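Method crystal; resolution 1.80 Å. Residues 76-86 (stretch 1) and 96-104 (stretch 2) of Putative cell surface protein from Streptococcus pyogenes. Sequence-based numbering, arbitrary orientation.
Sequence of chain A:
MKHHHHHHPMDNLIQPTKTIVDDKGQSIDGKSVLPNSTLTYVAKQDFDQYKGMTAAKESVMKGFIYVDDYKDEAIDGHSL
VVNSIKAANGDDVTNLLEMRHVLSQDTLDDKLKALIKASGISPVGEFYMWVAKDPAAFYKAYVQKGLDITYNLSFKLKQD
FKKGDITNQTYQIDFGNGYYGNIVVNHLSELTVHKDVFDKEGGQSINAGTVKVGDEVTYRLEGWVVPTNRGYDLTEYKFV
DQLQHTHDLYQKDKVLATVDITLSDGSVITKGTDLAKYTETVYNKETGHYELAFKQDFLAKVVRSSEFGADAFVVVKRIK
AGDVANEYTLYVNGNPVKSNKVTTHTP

Stretch 1 76-86: DGHSLVVNSIK
Stretch 2 96-104: LLEMRHVLS

Two strands of one chain pack through their side chains, with no hydrogen bond between them. Strand 97-102 faces the strand that runs through Lys 86 and continues beyond it. Their axes come within 11.6 Å and their N-to-C directions differ by 140°, so they run roughly antiparallel. The CA atoms of Ile 85 and Leu 97 are 9.5 Å apart, those of Val 82 and Met 99 are 10.2 Å apart, and those of Gly 77 and His 101 are 8.2 Å apart. Such spacing is too wide for backbone pairing and leaves room for side chains. The contact buries 321 Å² in total.

Stretch 1 begins with a corner. Two overlapping type I turns span Asp 76 to Ser 79 and Gly 77 to Leu 80. Ser 79 N bonds to Asp 76 O at 3.0 Å. Leu 80 N makes a weak bond to Gly 77 O at 3.3 Å. Ser 79 is p, and its OG donates to Asp 76 O at 2.6 Å. Asp 76 is t; its OD1 accepts a weak bond from His 78 N at 3.1 Å.

In stretch 2 the CA-to-CB bonds of Leu 97, Met 99 and His 101 point toward stretch 1, following strand alternation. Glu 98 and Arg 100 lie out of reach of it. Both are m at chi1, and they form a salt bridge, with Arg 100 NE 2.9 Å from Glu 98 OE1. Arg 100 NH2 donates to the same Glu 98 OE1 at 3.0 Å.

The apolar end is built from Ile 85, Val 82, Leu 97 and Met 99. Ile 85 is m,t and Leu 97 is m,t; Ile 85 CG2 lies 3.9 Å from Leu 97 CD1. Met 99 is t,t,m. The two t angles extend the chain, and the final turn at chi3 (-48°) sets the methyl. Met 99 CE then lies 3.5 Å from Val 82 CG2 and 4.4 Å from Ile 85 CD1. Val 82 is t.

At the corner, His 101 is t, with chi2 at -172°. Its CE1 lies 3.7 Å from Gly 77 C. Glycine leaves space here: an ideal CB on Gly 77 would be 2.9 Å from His 101 NE2, a clash. His 78 starts sideways, but chi1 m and chi2 of -79° bring its ring nearer. The edge of His 101 meets the face of His 78 in an offset arrangement, with centroids 4.6 Å apart and planes at 62°. His 78 CE1 is 3.3 Å from His 101 CE1. Leu 103, m,t, also starts sideways and places CD2 3.8 Å from His 78 CE1.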

# COMPACT_ATOMS: atom_id res chain seq x y z
N ASP A 76 -7.87 -3.64 6.44
CA ASP A 76 -8.12 -4.55 7.56
C ASP A 76 -8.28 -3.74 8.85
O ASP A 76 -7.29 -3.33 9.46
CB ASP A 76 -6.97 -5.55 7.69
CG ASP A 76 -7.16 -6.51 8.86
OD1 ASP A 76 -8.26 -6.51 9.47
OD2 ASP A 76 -6.21 -7.26 9.16
N GLY A 77 -9.51 -3.50 9.28
CA GLY A 77 -9.73 -2.68 10.48
C GLY A 77 -9.07 -3.24 11.74
O GLY A 77 -8.68 -2.50 12.63
N HIS A 78 -8.94 -4.55 11.79
CA HIS A 78 -8.32 -5.21 12.93
C HIS A 78 -6.80 -5.04 13.01
O HIS A 78 -6.19 -5.42 14.00
CB HIS A 78 -8.71 -6.68 12.92
CG HIS A 78 -10.20 -6.86 12.91
ND1 HIS A 78 -10.96 -6.75 14.05
CD2 HIS A 78 -11.06 -7.06 11.89
CE1 HIS A 78 -12.24 -6.90 13.73
NE2 HIS A 78 -12.32 -7.09 12.43
N SER A 79 -6.21 -4.46 11.98
CA SER A 79 -4.76 -4.24 11.96
C SER A 79 -4.38 -2.89 12.55
O SER A 79 -3.19 -2.57 12.67
CB SER A 79 -4.22 -4.32 10.52
OG SER A 79 -4.66 -3.20 9.75
N LEU A 80 -5.37 -2.09 12.93
CA LEU A 80 -5.10 -0.74 13.42
C LEU A 80 -4.06 -0.71 14.53
O LEU A 80 -4.17 -1.44 15.51
CB LEU A 80 -6.38 -0.04 13.90
CG LEU A 80 -6.16 1.33 14.58
CD1 LEU A 80 -5.51 2.34 13.61
CD2 LEU A 80 -7.46 1.91 15.17
N VAL A 81 -3.07 0.16 14.37
CA VAL A 81 -2.16 0.50 15.46
C VAL A 81 -2.34 1.98 15.75
O VAL A 81 -2.17 2.81 14.84
CB VAL A 81 -0.69 0.24 15.09
CG1 VAL A 81 0.27 0.77 16.21
CG2 VAL A 81 -0.45 -1.25 14.81
N VAL A 82 -2.71 2.32 16.98
CA VAL A 82 -2.86 3.73 17.33
C VAL A 82 -1.50 4.23 17.78
O VAL A 82 -1.05 3.91 18.88
CB VAL A 82 -3.90 3.94 18.44
CG1 VAL A 82 -4.02 5.41 18.81
CG2 VAL A 82 -5.23 3.42 17.99
N ASN A 83 -0.83 5.00 16.93
CA ASN A 83 0.51 5.46 17.28
C ASN A 83 0.47 6.52 18.38
O ASN A 83 1.30 6.52 19.30
CB ASN A 83 1.23 5.95 16.03
CG ASN A 83 1.27 4.89 14.94
OD1 ASN A 83 1.74 3.78 15.17
ND2 ASN A 83 0.71 5.20 13.78
N SER A 84 -0.51 7.42 18.30
CA SER A 84 -0.69 8.41 19.35
C SER A 84 -2.03 9.11 19.15
O SER A 84 -2.55 9.17 18.04
CB SER A 84 0.44 9.43 19.31
OG SER A 84 0.44 10.10 18.05
N ILE A 85 -2.60 9.61 20.25
CA ILE A 85 -3.73 10.52 20.17
C ILE A 85 -3.42 11.64 21.15
O ILE A 85 -3.38 11.41 22.37
CB ILE A 85 -5.06 9.86 20.57
CG1 ILE A 85 -5.29 8.58 19.75
CG2 ILE A 85 -6.22 10.84 20.35
CD1 ILE A 85 -6.61 7.87 20.09
N LYS A 86 -3.16 12.83 20.62
CA LYS A 86 -2.62 13.91 21.42
C LYS A 86 -3.33 15.23 21.21
O LYS A 86 -3.68 15.59 20.08
CB LYS A 86 -1.11 14.08 21.14
CG LYS A 86 -0.26 12.98 21.75
CD LYS A 86 1.23 13.20 21.50
CE LYS A 86 2.08 12.53 22.57
NZ LYS A 86 1.68 11.12 22.83
N LEU A 96 -8.51 9.02 27.96
CA LEU A 96 -9.70 9.84 28.20
C LEU A 96 -10.82 9.51 27.23
O LEU A 96 -11.91 10.08 27.31
CB LEU A 96 -9.36 11.32 28.06
CG LEU A 96 -8.19 11.82 28.90
CD1 LEU A 96 -8.04 13.32 28.73
CD2 LEU A 96 -8.37 11.45 30.37
N LEU A 97 -10.53 8.59 26.30
CA LEU A 97 -11.44 8.25 25.21
C LEU A 97 -11.74 6.76 25.17
O LEU A 97 -10.82 5.94 25.24
CB LEU A 97 -10.81 8.63 23.86
CG LEU A 97 -10.38 10.08 23.66
CD1 LEU A 97 -9.52 10.18 22.41
CD2 LEU A 97 -11.60 10.97 23.54
N GLU A 98 -13.02 6.42 25.02
CA GLU A 98 -13.40 5.05 24.76
C GLU A 98 -13.07 4.77 23.31
O GLU A 98 -13.50 5.50 22.43
CB GLU A 98 -14.90 4.86 24.94
CG GLU A 98 -15.43 5.21 26.32
CD GLU A 98 -16.83 4.70 26.55
OE1 GLU A 98 -17.53 4.42 25.54
OE2 GLU A 98 -17.23 4.58 27.73
N MET A 99 -12.29 3.72 23.06
CA MET A 99 -12.02 3.31 21.69
C MET A 99 -12.91 2.12 21.35
O MET A 99 -12.78 1.05 21.96
CB MET A 99 -10.55 2.92 21.51
CG MET A 99 -10.24 2.48 20.08
SD MET A 99 -8.49 2.18 19.75
CE MET A 99 -7.70 3.61 20.44
N ARG A 100 -13.82 2.30 20.40
CA ARG A 100 -14.79 1.26 20.06
C ARG A 100 -14.66 0.85 18.60
O ARG A 100 -14.82 1.67 17.70
CB ARG A 100 -16.23 1.74 20.35
CG ARG A 100 -16.57 1.89 21.82
CD ARG A 100 -17.95 2.53 21.97
NE ARG A 100 -18.34 2.71 23.36
CZ ARG A 100 -19.24 1.96 23.98
NH1 ARG A 100 -19.85 0.97 23.34
NH2 ARG A 100 -19.53 2.20 25.25
N HIS A 101 -14.38 -0.43 18.37
CA HIS A 101 -14.31 -0.92 17.01
C HIS A 101 -15.71 -1.39 16.67
O HIS A 101 -16.16 -2.44 17.15
CB HIS A 101 -13.30 -2.08 16.88
CG HIS A 101 -12.96 -2.42 15.46
ND1 HIS A 101 -12.21 -3.52 15.12
CD2 HIS A 101 -13.28 -1.81 14.29
CE1 HIS A 101 -12.07 -3.57 13.81
NE2 HIS A 101 -12.71 -2.54 13.28
N VAL A 102 -16.43 -0.59 15.89
CA VAL A 102 -17.82 -0.91 15.57
C VAL A 102 -17.94 -1.67 14.25
O VAL A 102 -17.73 -1.10 13.17
CB VAL A 102 -18.68 0.35 15.53
CG1 VAL A 102 -20.13 -0.02 15.22
CG2 VAL A 102 -18.57 1.09 16.86
N LEU A 103 -18.28 -2.95 14.32
CA LEU A 103 -18.28 -3.79 13.12
C LEU A 103 -19.61 -3.69 12.37
O LEU A 103 -19.69 -4.00 11.18
CB LEU A 103 -17.93 -5.25 13.46
CG LEU A 103 -16.54 -5.45 14.09
CD1 LEU A 103 -16.28 -6.92 14.41
CD2 LEU A 103 -15.43 -4.86 13.19
N SER A 104 -20.63 -3.26 13.09
CA SER A 104 -21.97 -3.11 12.54
C SER A 104 -22.78 -2.25 13.50
O SER A 104 -22.59 -2.33 14.71
CB SER A 104 -22.64 -4.47 12.37
OG SER A 104 -24.04 -4.33 12.15